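Local coordinates for protein glia-derived nexin (PDB 4DY0) that inhibits serine proteases such as thrombin, trypsin and urokinase, binds heparin and promotes neurite extension by blocking thrombin, at residues N77-S82 with N365-V370; T15-F20 with L359-H364; D132-W137 with V163-V168; N21-S26 with I32-H37. All blocks are in the same frame, centred on the assembly; numbering follows the deposited sequence.

Interaction 1. Residues N77-S82 with N365-V370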
loop_
_atom_site.group_PDB
_atom_site.type_symbol
_atom_site.label_atom_id
_atom_site.label_comp_id
_atom_site.label_asym_id
_atom_site.label_seq_id
_atom_site.Cartn_x
_atom_site.Cartn_y
_atom_site.Cartn_z
ATOM N N ASN A 77 -6.162 3.760 -12.626
ATOM C CA ASN A 77 -5.640 2.417 -12.392
ATOM C C ASN A 77 -4.722 1.900 -13.501
ATOM O O ASN A 77 -3.665 1.331 -13.225
ATOM C CB ASN A 77 -6.784 1.434 -12.148
ATOM C CG ASN A 77 -7.371 1.559 -10.756
ATOM O OD1 ASN A 77 -6.669 1.915 -9.807
ATOM N ND2 ASN A 77 -8.660 1.263 -10.625
ATOM N N LYS A 78 -5.128 2.092 -14.752
ATOM C CA LYS A 78 -4.314 1.649 -15.880
ATOM C C LYS A 78 -3.058 2.501 -16.008
ATOM O O LYS A 78 -2.009 2.014 -16.422
ATOM C CB LYS A 78 -5.119 1.666 -17.188
ATOM C CG LYS A 78 -6.169 0.561 -17.287
ATOM C CD LYS A 78 -6.681 0.384 -18.717
ATOM N N ALA A 79 -3.169 3.773 -15.638
ATOM C CA ALA A 79 -2.040 4.695 -15.710
ATOM C C ALA A 79 -0.953 4.346 -14.683
ATOM O O ALA A 79 0.231 4.602 -14.905
ATOM C CB ALA A 79 -2.523 6.136 -15.525
ATOM N N ILE A 80 -1.359 3.755 -13.564
ATOM C CA ILE A 80 -0.406 3.340 -12.536
ATOM C C ILE A 80 0.387 2.111 -12.962
ATOM O O ILE A 80 1.588 2.019 -12.711
ATOM C CB ILE A 80 -1.109 3.018 -11.217
ATOM C CG1 ILE A 80 -1.716 4.282 -10.615
ATOM C CG2 ILE A 80 -0.137 2.384 -10.240
ATOM C CD1 ILE A 80 -2.599 4.012 -9.426
ATOM N N VAL A 81 -0.288 1.166 -13.609
ATOM C CA VAL A 81 0.346 -0.088 -13.994
ATOM C C VAL A 81 0.944 -0.037 -15.398
ATOM O O VAL A 81 1.634 -0.963 -15.820
ATOM C CB VAL A 81 -0.646 -1.262 -13.911
ATOM C CG1 VAL A 81 0.010 -2.547 -14.400
ATOM C CG2 VAL A 81 -1.152 -1.426 -12.485
ATOM N N SER A 82 0.684 1.054 -16.114
ATOM C CA SER A 82 1.126 1.197 -17.499
ATOM C C SER A 82 2.622 0.941 -17.686
ATOM O O SER A 82 3.440 1.352 -16.860
ATOM C CB SER A 82 0.771 2.591 -18.019
ATOM O OG SER A 82 1.402 2.851 -19.260
ATOM N N ASN A 365 3.454 10.114 -9.265
ATOM C CA ASN A 365 3.314 11.569 -9.250
ATOM C C ASN A 365 2.283 12.164 -10.217
ATOM O O ASN A 365 1.609 13.139 -9.881
ATOM C CB ASN A 365 4.692 12.224 -9.402
ATOM C CG ASN A 365 5.652 11.804 -8.293
ATOM O OD1 ASN A 365 5.366 11.996 -7.111
ATOM N ND2 ASN A 365 6.786 11.219 -8.669
ATOM N N PRO A 366 2.149 11.581 -11.420
ATOM C CA PRO A 366 1.155 12.109 -12.354
ATOM C C PRO A 366 -0.261 12.075 -11.777
ATOM O O PRO A 366 -1.009 13.042 -11.922
ATOM C CB PRO A 366 1.270 11.172 -13.560
ATOM C CG PRO A 366 2.667 10.642 -13.489
ATOM C CD PRO A 366 2.956 10.504 -12.017
ATOM N N THR A 367 -0.622 10.975 -11.122
ATOM C CA THR A 367 -1.964 10.832 -10.569
ATOM C C THR A 367 -2.029 11.247 -9.105
ATOM O O THR A 367 -3.102 11.540 -8.581
ATOM C CB THR A 367 -2.464 9.384 -10.672
ATOM O OG1 THR A 367 -1.589 8.528 -9.929
ATOM C CG2 THR A 367 -2.501 8.936 -12.113
ATOM N N GLY A 368 -0.877 11.260 -8.446
ATOM C CA GLY A 368 -0.825 11.525 -7.015
ATOM C C GLY A 368 -1.114 10.285 -6.181
ATOM O O GLY A 368 -1.158 10.355 -4.959
ATOM N N ALA A 369 -1.303 9.143 -6.836
ATOM C CA ALA A 369 -1.640 7.914 -6.122
ATOM C C ALA A 369 -0.506 7.477 -5.210
ATOM O O ALA A 369 0.655 7.466 -5.615
ATOM C CB ALA A 369 -1.990 6.803 -7.096
ATOM N N VAL A 370 -0.846 7.119 -3.977
ATOM C CA VAL A 370 0.134 6.581 -3.042
ATOM C C VAL A 370 0.096 5.064 -3.114
ATOM O O VAL A 370 -0.768 4.426 -2.515
ATOM C CB VAL A 370 -0.144 7.039 -1.597
ATOM C CG1 VAL A 370 0.966 6.569 -0.669
ATOM C CG2 VAL A 370 -0.278 8.559 -1.545
#
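I80 and A369 meet in the closest apolar contact between helix 70-81 and the turn that leads into strand 369-376, with I80 CD1 lying 3.7 Å from A369 CB. The ethyl branch of the isoleucine does the touching: CG1 stands anti to the carbonyl carbon (chi1 -67°) and the chain continues extended, which carries CD1 across to a methyl whose own bond from the backbone points at the helix. One residue earlier in the helix, A79 CB lies 4.4 Å from T367 CG2, a looser methyl-to-methyl approach.

The polar component belongs to T367. T367 OG1 accepts from the backbone N of A369 at 3.2 Å, with an N-H...O angle of 159°, and so closes an ST turn; the same oxygen is hydrogen-bonded to H364 ND1. Two bonds therefore grip the hydroxyl and fix the rotation of the side chain, leaving CG2 turned to the helix. I80 CG1 comes no nearer to T367 OG1 than 4.3 Å.

Helix 70-81 corresponds to helix D of serpins, which binds heparin in relatives such as antithrombin; here the side chain of A79 is about 8 Å from the glucosamine unit of bound heparin. Hydrogen bonds thus shape the turn from within, whereas a few methyl contacts join the segments directly, with H37, touching I80 and A369, and N85, bonded to A79 O and H364, bridging around them.

Interaction 2. Residues T15-F20 with L359-H364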
loop_
_atom_site.group_PDB
_atom_site.type_symbol
_atom_site.label_atom_id
_atom_site.label_comp_id
_atom_site.label_asym_id
_atom_site.label_seq_id
_atom_site.Cartn_x
_atom_site.Cartn_y
_atom_site.Cartn_z
ATOM N N THR A 15 -8.052 7.728 2.336
ATOM C CA THR A 15 -8.742 6.622 2.986
ATOM C C THR A 15 -7.716 5.547 3.317
ATOM O O THR A 15 -7.656 5.053 4.442
ATOM C CB THR A 15 -9.849 6.022 2.095
ATOM O OG1 THR A 15 -10.921 6.959 1.974
ATOM C CG2 THR A 15 -10.396 4.740 2.702
ATOM N N GLY A 16 -6.897 5.200 2.332
ATOM C CA GLY A 16 -5.878 4.187 2.525
ATOM C C GLY A 16 -4.877 4.561 3.600
ATOM O O GLY A 16 -4.464 3.723 4.394
ATOM N N ILE A 17 -4.479 5.826 3.622
ATOM C CA ILE A 17 -3.508 6.291 4.605
ATOM C C ILE A 17 -4.094 6.235 6.022
ATOM O O ILE A 17 -3.409 5.855 6.979
ATOM C CB ILE A 17 -3.007 7.710 4.270
ATOM C CG1 ILE A 17 -2.188 7.687 2.977
ATOM C CG2 ILE A 17 -2.170 8.278 5.411
ATOM C CD1 ILE A 17 -1.760 9.063 2.494
ATOM N N GLN A 18 -5.364 6.600 6.150
ATOM C CA GLN A 18 -6.046 6.553 7.441
ATOM C C GLN A 18 -6.011 5.147 8.018
ATOM O O GLN A 18 -5.844 4.965 9.226
ATOM C CB GLN A 18 -7.494 7.027 7.308
ATOM C CG GLN A 18 -7.633 8.538 7.238
ATOM C CD GLN A 18 -9.060 8.978 6.986
ATOM O OE1 GLN A 18 -9.309 9.857 6.163
ATOM N NE2 GLN A 18 -10.006 8.365 7.690
ATOM N N VAL A 19 -6.168 4.154 7.150
ATOM C CA VAL A 19 -6.063 2.768 7.571
ATOM C C VAL A 19 -4.654 2.493 8.083
ATOM O O VAL A 19 -4.477 1.946 9.172
ATOM C CB VAL A 19 -6.424 1.794 6.431
ATOM C CG1 VAL A 19 -6.066 0.368 6.812
ATOM C CG2 VAL A 19 -7.908 1.917 6.085
ATOM N N PHE A 20 -3.649 2.893 7.308
ATOM C CA PHE A 20 -2.264 2.741 7.747
ATOM C C PHE A 20 -2.062 3.338 9.139
ATOM O O PHE A 20 -1.425 2.723 10.005
ATOM C CB PHE A 20 -1.302 3.395 6.752
ATOM C CG PHE A 20 0.133 3.407 7.210
ATOM C CD1 PHE A 20 0.966 2.324 6.961
ATOM C CD2 PHE A 20 0.651 4.502 7.890
ATOM C CE1 PHE A 20 2.283 2.333 7.377
ATOM C CE2 PHE A 20 1.972 4.515 8.316
ATOM C CZ PHE A 20 2.789 3.433 8.058
ATOM N N LEU A 359 9.701 6.051 7.947
ATOM C CA LEU A 359 8.491 5.972 7.150
ATOM C C LEU A 359 8.861 6.132 5.684
ATOM O O LEU A 359 9.772 6.882 5.350
ATOM C CB LEU A 359 7.536 7.097 7.545
ATOM C CG LEU A 359 6.185 7.111 6.829
ATOM C CD1 LEU A 359 5.195 6.252 7.588
ATOM C CD2 LEU A 359 5.665 8.531 6.701
ATOM N N PHE A 360 8.155 5.436 4.802
ATOM C CA PHE A 360 8.378 5.646 3.384
ATOM C C PHE A 360 7.094 5.565 2.577
ATOM O O PHE A 360 6.167 4.834 2.941
ATOM C CB PHE A 360 9.443 4.689 2.834
ATOM C CG PHE A 360 8.943 3.303 2.563
ATOM C CD1 PHE A 360 9.130 2.290 3.486
ATOM C CD2 PHE A 360 8.306 3.002 1.364
ATOM C CE1 PHE A 360 8.676 1.001 3.226
ATOM C CE2 PHE A 360 7.851 1.721 1.099
ATOM C CZ PHE A 360 8.037 0.719 2.029
ATOM N N PHE A 361 7.049 6.346 1.500
ATOM C CA PHE A 361 5.957 6.309 0.538
ATOM C C PHE A 361 6.512 5.914 -0.815
ATOM O O PHE A 361 7.661 6.210 -1.129
ATOM C CB PHE A 361 5.335 7.698 0.361
ATOM C CG PHE A 361 4.560 8.187 1.540
ATOM C CD1 PHE A 361 5.107 9.122 2.401
ATOM C CD2 PHE A 361 3.268 7.742 1.770
ATOM C CE1 PHE A 361 4.387 9.590 3.484
ATOM C CE2 PHE A 361 2.542 8.204 2.848
ATOM C CZ PHE A 361 3.102 9.130 3.710
ATOM N N ILE A 362 5.683 5.267 -1.620
ATOM C CA ILE A 362 5.942 5.138 -3.042
ATOM C C ILE A 362 4.806 5.869 -3.742
ATOM O O ILE A 362 3.642 5.503 -3.594
ATOM C CB ILE A 362 5.986 3.664 -3.500
ATOM C CG1 ILE A 362 7.158 2.940 -2.848
ATOM C CG2 ILE A 362 6.116 3.577 -5.020
ATOM C CD1 ILE A 362 8.499 3.432 -3.333
ATOM N N ARG A 363 5.144 6.911 -4.492
ATOM C CA ARG A 363 4.137 7.779 -5.083
ATOM C C ARG A 363 4.176 7.753 -6.610
ATOM O O ARG A 363 5.247 7.808 -7.215
ATOM C CB ARG A 363 4.344 9.207 -4.580
ATOM C CG ARG A 363 3.233 10.179 -4.916
ATOM C CD ARG A 363 3.419 11.476 -4.131
ATOM N NE ARG A 363 2.305 12.398 -4.314
ATOM C CZ ARG A 363 2.282 13.371 -5.222
ATOM N NH1 ARG A 363 1.224 14.166 -5.322
ATOM N NH2 ARG A 363 3.317 13.545 -6.032
ATOM N N HIS A 364 3.001 7.657 -7.222
ATOM C CA HIS A 364 2.861 7.851 -8.656
ATOM C C HIS A 364 2.481 9.311 -8.856
ATOM O O HIS A 364 1.337 9.705 -8.633
ATOM C CB HIS A 364 1.788 6.921 -9.223
ATOM C CG HIS A 364 1.683 6.953 -10.717
ATOM N ND1 HIS A 364 0.669 7.615 -11.378
ATOM C CD2 HIS A 364 2.459 6.400 -11.680
ATOM C CE1 HIS A 364 0.827 7.472 -12.682
ATOM N NE2 HIS A 364 1.907 6.740 -12.892
#
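L359 makes the first contact between strand 358-364 and the buried face of helix 5-26, bringing CD1 against the outer end of the F20 ring. The methyl L359 CD1 is shared almost evenly by two ring carbons, lying 3.7 Å from F20 CE2 and 3.7 Å from F20 CZ, and it comes in obliquely to the ring. F20 holds CG opposite its backbone N (chi1 174°); with L359 extended likewise, the two side chains together span the 11.2 Å between the CA atoms of L359 and F20.

Two residues further along the strand, F361 supplies the second contact. F361 CE2 approaches I17 CD1 at 4.4 Å, again obliquely and more loosely, where the extended ethyl arm of the isoleucine reaches from the helix. The step of two in the strand, L359 to F361, is answered by a step of three in the helix, F20 back to I17, a simple example of how one face of a helix is matched to one face of a strand. The strand then runs on through R363, whose NH2 is hydrogen-bonded to N365 OD1 at the start of the following turn.

Around this apolar seam, strand 358-364 lies between strands 232-239 and 369-376, antiparallel to both; the three belong to sheet B of the serpin fold, on which helix 5-26, helix A, packs. M373 of strand 369-376 touches F20 and F361 alike, and helix 255-262 also packs here, T255 on I17 and I258 on F361.

Interaction 3. Residues D132-W137 with V163-V168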
loop_
_atom_site.group_PDB
_atom_site.type_symbol
_atom_site.label_atom_id
_atom_site.label_comp_id
_atom_site.label_asym_id
_atom_site.label_seq_id
_atom_site.Cartn_x
_atom_site.Cartn_y
_atom_site.Cartn_z
ATOM N N ASP A 132 -4.368 -23.066 -1.195
ATOM C CA ASP A 132 -3.474 -23.460 -2.274
ATOM C C ASP A 132 -3.802 -22.715 -3.557
ATOM O O ASP A 132 -2.922 -22.132 -4.192
ATOM C CB ASP A 132 -3.571 -24.963 -2.526
ATOM C CG ASP A 132 -2.696 -25.772 -1.589
ATOM O OD1 ASP A 132 -2.072 -25.178 -0.688
ATOM O OD2 ASP A 132 -2.633 -27.008 -1.765
ATOM N N SER A 133 -5.074 -22.745 -3.944
ATOM C CA SER A 133 -5.508 -22.118 -5.189
ATOM C C SER A 133 -5.251 -20.619 -5.164
ATOM O O SER A 133 -4.756 -20.040 -6.135
ATOM C CB SER A 133 -6.990 -22.387 -5.445
ATOM O OG SER A 133 -7.201 -23.728 -5.843
ATOM N N ILE A 134 -5.593 -19.991 -4.047
ATOM C CA ILE A 134 -5.424 -18.558 -3.914
ATOM C C ILE A 134 -3.947 -18.184 -3.978
ATOM O O ILE A 134 -3.553 -17.289 -4.730
ATOM C CB ILE A 134 -6.062 -18.051 -2.622
ATOM C CG1 ILE A 134 -7.559 -18.383 -2.628
ATOM C CG2 ILE A 134 -5.823 -16.554 -2.469
ATOM C CD1 ILE A 134 -8.286 -18.022 -1.355
ATOM N N ASN A 135 -3.134 -18.889 -3.202
ATOM C CA ASN A 135 -1.688 -18.698 -3.232
ATOM C C ASN A 135 -1.093 -18.928 -4.619
ATOM O O ASN A 135 -0.318 -18.109 -5.112
ATOM C CB ASN A 135 -1.009 -19.592 -2.189
ATOM C CG ASN A 135 -1.300 -19.141 -0.768
ATOM O OD1 ASN A 135 -1.645 -17.982 -0.534
ATOM N ND2 ASN A 135 -1.169 -20.056 0.186
ATOM N N ALA A 136 -1.465 -20.035 -5.251
ATOM C CA ALA A 136 -1.019 -20.319 -6.610
ATOM C C ALA A 136 -1.356 -19.164 -7.555
ATOM O O ALA A 136 -0.570 -18.822 -8.441
ATOM C CB ALA A 136 -1.640 -21.619 -7.114
ATOM N N TRP A 137 -2.526 -18.564 -7.363
ATOM C CA TRP A 137 -2.957 -17.469 -8.224
ATOM C C TRP A 137 -2.166 -16.184 -7.956
ATOM O O TRP A 137 -1.758 -15.489 -8.890
ATOM C CB TRP A 137 -4.464 -17.225 -8.087
ATOM C CG TRP A 137 -4.931 -16.018 -8.842
ATOM C CD1 TRP A 137 -5.292 -15.960 -10.159
ATOM C CD2 TRP A 137 -5.071 -14.688 -8.328
ATOM N NE1 TRP A 137 -5.653 -14.675 -10.495
ATOM C CE2 TRP A 137 -5.526 -13.876 -9.388
ATOM C CE3 TRP A 137 -4.857 -14.106 -7.074
ATOM C CZ2 TRP A 137 -5.772 -12.514 -9.233
ATOM C CZ3 TRP A 137 -5.102 -12.753 -6.920
ATOM C CH2 TRP A 137 -5.554 -11.972 -7.994
ATOM N N VAL A 163 -13.803 -13.731 0.046
ATOM C CA VAL A 163 -12.509 -13.223 0.481
ATOM C C VAL A 163 -11.887 -12.348 -0.597
ATOM O O VAL A 163 -11.722 -12.782 -1.733
ATOM C CB VAL A 163 -11.530 -14.370 0.801
ATOM C CG1 VAL A 163 -10.122 -13.832 0.961
ATOM C CG2 VAL A 163 -11.970 -15.120 2.049
ATOM N N LEU A 164 -11.545 -11.116 -0.237
ATOM C CA LEU A 164 -10.894 -10.198 -1.162
ATOM C C LEU A 164 -9.386 -10.296 -1.041
ATOM O O LEU A 164 -8.859 -10.492 0.051
ATOM C CB LEU A 164 -11.312 -8.758 -0.870
ATOM C CG LEU A 164 -12.496 -8.187 -1.641
ATOM C CD1 LEU A 164 -12.059 -7.802 -3.042
ATOM C CD2 LEU A 164 -13.648 -9.181 -1.668
ATOM N N VAL A 165 -8.690 -10.142 -2.162
ATOM C CA VAL A 165 -7.238 -10.109 -2.137
ATOM C C VAL A 165 -6.669 -8.979 -2.981
ATOM O O VAL A 165 -7.039 -8.806 -4.141
ATOM C CB VAL A 165 -6.635 -11.433 -2.608
ATOM C CG1 VAL A 165 -5.132 -11.301 -2.731
ATOM C CG2 VAL A 165 -6.991 -12.540 -1.638
ATOM N N ASN A 166 -5.770 -8.207 -2.380
ATOM C CA ASN A 166 -5.010 -7.185 -3.092
ATOM C C ASN A 166 -3.519 -7.376 -2.856
ATOM O O ASN A 166 -3.054 -7.295 -1.718
ATOM C CB ASN A 166 -5.418 -5.788 -2.634
ATOM C CG ASN A 166 -4.538 -4.705 -3.229
ATOM O OD1 ASN A 166 -4.014 -3.851 -2.514
ATOM N ND2 ASN A 166 -4.360 -4.746 -4.541
ATOM N N ALA A 167 -2.774 -7.632 -3.929
ATOM C CA ALA A 167 -1.335 -7.852 -3.826
ATOM C C ALA A 167 -0.574 -6.881 -4.712
ATOM O O ALA A 167 -0.888 -6.731 -5.894
ATOM C CB ALA A 167 -0.993 -9.282 -4.195
ATOM N N VAL A 168 0.428 -6.222 -4.138
ATOM C CA VAL A 168 1.221 -5.241 -4.878
ATOM C C VAL A 168 2.721 -5.515 -4.752
ATOM O O VAL A 168 3.232 -5.708 -3.647
ATOM C CB VAL A 168 0.931 -3.801 -4.402
ATOM C CG1 VAL A 168 1.596 -2.795 -5.332
ATOM C CG2 VAL A 168 -0.565 -3.551 -4.334
#
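W137 presents the edge of its indole to V165: W137 CZ3, in the six-membered ring, lies 4.4 Å from V165 CG1, and the methyl sits near the ring plane. A second aromatic group, F96 of the adjacent strand 90-97, meets the indole edge-to-face. A92 and A94 of that strand and E118 and R120 of strand 117-121 also touch the tryptophan, which thus spreads over several strands at once. Its torsions explain this reach: a chi1 of 174° swings the indole out on the far side of CB from the backbone N, and the ring is turned nearly perpendicular to the side-chain stem (chi2 86°).

The branched side chains make the other half of the contact. I134, one helical turn before W137, puts CG2 4.3 Å from V165 CG2, so that the two methyls of a single valine are divided between two residues of the helix. The spacing of three residues puts both side chains on the same flank of the helix. I134 also packs on F96 and L150, and V165 on L149.

Two amides near the contact have partners elsewhere. N135 OD1 accepts from the backbone N of L149, tying the helix to the loop that follows, while N166, on the opposite face of the strand, is hydrogen-bonded to N93 and Q322.

The arrangement is that of helix F lying across sheet A in serpins. Strand 162-170 pairs here directly with strand 319-328, as in the native inhibitor, and it is between these two strands that the cleaved reactive loop of inhibitory serpins inserts.

Interaction 4. Residues N21-S26 with I32-H37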
loop_
_atom_site.group_PDB
_atom_site.type_symbol
_atom_site.label_atom_id
_atom_site.label_comp_id
_atom_site.label_asym_id
_atom_site.label_seq_id
_atom_site.Cartn_x
_atom_site.Cartn_y
_atom_site.Cartn_z
ATOM N N ASN A 21 -2.605 4.535 9.349
ATOM C CA ASN A 21 -2.439 5.243 10.617
ATOM C C ASN A 21 -3.048 4.481 11.785
ATOM O O ASN A 21 -2.590 4.582 12.923
ATOM C CB ASN A 21 -3.040 6.645 10.534
ATOM C CG ASN A 21 -2.262 7.551 9.609
ATOM O OD1 ASN A 21 -1.086 7.309 9.333
ATOM N ND2 ASN A 21 -2.909 8.608 9.128
ATOM N N GLN A 22 -4.089 3.715 11.498
ATOM C CA GLN A 22 -4.707 2.895 12.521
ATOM C C GLN A 22 -3.800 1.744 12.893
ATOM O O GLN A 22 -3.485 1.536 14.067
ATOM C CB GLN A 22 -6.021 2.329 12.015
ATOM C CG GLN A 22 -7.172 3.286 12.083
ATOM C CD GLN A 22 -8.474 2.552 11.937
ATOM O OE1 GLN A 22 -9.302 2.897 11.103
ATOM N NE2 GLN A 22 -8.653 1.503 12.733
ATOM N N ILE A 23 -3.389 0.991 11.879
ATOM C CA ILE A 23 -2.585 -0.202 12.093
ATOM C C ILE A 23 -1.312 0.154 12.843
ATOM O O ILE A 23 -0.957 -0.474 13.837
ATOM C CB ILE A 23 -2.233 -0.877 10.760
ATOM C CG1 ILE A 23 -3.513 -1.254 10.012
ATOM C CG2 ILE A 23 -1.353 -2.101 11.002
ATOM C CD1 ILE A 23 -3.300 -1.596 8.549
ATOM N N VAL A 24 -0.642 1.188 12.357
ATOM C CA VAL A 24 0.603 1.669 12.932
ATOM C C VAL A 24 0.457 2.124 14.392
ATOM O O VAL A 24 1.371 1.957 15.203
ATOM C CB VAL A 24 1.166 2.794 12.040
ATOM C CG1 VAL A 24 1.505 4.036 12.843
ATOM C CG2 VAL A 24 2.342 2.280 11.219
ATOM N N LYS A 25 -0.690 2.693 14.735
ATOM C CA LYS A 25 -0.952 3.036 16.130
ATOM C C LYS A 25 -1.159 1.789 16.981
ATOM O O LYS A 25 -0.807 1.767 18.159
ATOM C CB LYS A 25 -2.145 3.993 16.263
ATOM C CG LYS A 25 -1.761 5.383 16.762
ATOM C CD LYS A 25 -2.738 6.460 16.298
ATOM C CE LYS A 25 -2.451 6.870 14.856
ATOM N NZ LYS A 25 -3.126 8.139 14.456
ATOM N N SER A 26 -1.725 0.745 16.386
ATOM C CA SER A 26 -1.946 -0.490 17.128
ATOM C C SER A 26 -0.677 -1.345 17.172
ATOM O O SER A 26 -0.482 -2.125 18.104
ATOM C CB SER A 26 -3.121 -1.278 16.541
ATOM O OG SER A 26 -2.728 -2.009 15.396
ATOM N N ILE A 32 5.213 -2.405 8.973
ATOM C CA ILE A 32 3.895 -2.320 8.368
ATOM C C ILE A 32 4.025 -1.743 6.967
ATOM O O ILE A 32 4.521 -0.632 6.790
ATOM C CB ILE A 32 2.949 -1.442 9.202
ATOM C CG1 ILE A 32 2.799 -2.012 10.615
ATOM C CG2 ILE A 32 1.595 -1.339 8.529
ATOM C CD1 ILE A 32 2.109 -3.367 10.660
ATOM N N VAL A 33 3.601 -2.514 5.972
ATOM C CA VAL A 33 3.652 -2.063 4.588
ATOM C C VAL A 33 2.294 -2.231 3.933
ATOM O O VAL A 33 1.828 -3.348 3.708
ATOM C CB VAL A 33 4.724 -2.811 3.779
ATOM C CG1 VAL A 33 4.880 -2.183 2.397
ATOM C CG2 VAL A 33 6.044 -2.791 4.527
ATOM N N ILE A 34 1.669 -1.099 3.640
ATOM C CA ILE A 34 0.319 -1.045 3.114
ATOM C C ILE A 34 0.342 -0.390 1.739
ATOM O O ILE A 34 1.289 0.332 1.399
ATOM C CB ILE A 34 -0.562 -0.173 4.031
ATOM C CG1 ILE A 34 -0.772 -0.858 5.385
ATOM C CG2 ILE A 34 -1.880 0.158 3.369
ATOM C CD1 ILE A 34 -1.469 -2.177 5.291
ATOM N N SER A 35 -0.695 -0.641 0.946
ATOM C CA SER A 35 -0.892 0.100 -0.291
ATOM C C SER A 35 -2.161 0.927 -0.181
ATOM O O SER A 35 -3.257 0.407 -0.368
ATOM C CB SER A 35 -0.989 -0.837 -1.487
ATOM O OG SER A 35 -1.303 -0.099 -2.652
ATOM N N PRO A 36 -2.022 2.219 0.153
ATOM C CA PRO A 36 -3.205 3.057 0.349
ATOM C C PRO A 36 -4.129 3.051 -0.862
ATOM O O PRO A 36 -5.352 2.989 -0.711
ATOM C CB PRO A 36 -2.610 4.450 0.567
ATOM C CG PRO A 36 -1.265 4.176 1.182
ATOM C CD PRO A 36 -0.773 2.932 0.476
ATOM N N HIS A 37 -3.555 3.116 -2.057
ATOM C CA HIS A 37 -4.366 3.105 -3.266
ATOM C C HIS A 37 -5.059 1.760 -3.458
ATOM O O HIS A 37 -6.203 1.699 -3.917
ATOM C CB HIS A 37 -3.527 3.423 -4.497
ATOM C CG HIS A 37 -4.296 3.332 -5.774
ATOM N ND1 HIS A 37 -5.034 4.383 -6.273
ATOM C CD2 HIS A 37 -4.468 2.306 -6.641
ATOM C CE1 HIS A 37 -5.615 4.013 -7.400
ATOM N NE2 HIS A 37 -5.286 2.758 -7.645
#
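I23 meets two isoleucines of strand 32-34 with two different branches. Toward I32 it offers I23 CG2, which lies 3.7 Å from I32 CD1 and 3.9 Å from I32 CG2, the one methyl facing both branches of a side chain that slants across it. Toward I34 it sends the ethyl arm, and here the approach is tip to tip, I23 CD1 to I34 CD1 at 3.8 Å. A chi1 of -59° sets this arm beside the backbone N, and an extended chi2 carries it to I34. V24 adds a more distant contact, V24 CG2 to I32 CB at 4.3 Å.

Helix and strand run nearly antiparallel, at 170°, with their short axes 9.5 Å apart. Being alternate residues of a strand, I32 and I34 point to the same side, toward the helix. Were I23 an alanine, a gap would probably open beside I32 and the tip of I34 would lose its mate.

In the serpin fold this is helix A against a short strand of sheet B, which pairs with strand 369-376. The contact rests on the packing of branched aliphatic side chains; no hydrogen bond crosses, and nearby polar groups bond elsewhere, S26 OG to I23 O within its own helix and S35 OG to L371 O and G38 N.

How the interactions relate
Interactions 2 and 4 lie with centres 7 Å apart and share helix 5-26, F20 of one packing on I32 and I34 of the other. Interaction 1, its centre about 14 Å from that of interaction 2, joins it through the hairpin of strands 358-364 and 369-376; it meets interaction 4 where N77 OD1 is hydrogen-bonded to H37 NE2. Interaction 3 stands apart, its centre 20 to 22 Å from the others, touching only interaction 4, through V168 and S35. Along the chain, interaction 4 closes first, interactions 1 and 2 cross, and interaction 3 is nested inside both. The serpin core thus binds its N-terminal helix to C-terminal strands, with the heparin-side helix and the helix over sheet A added around it.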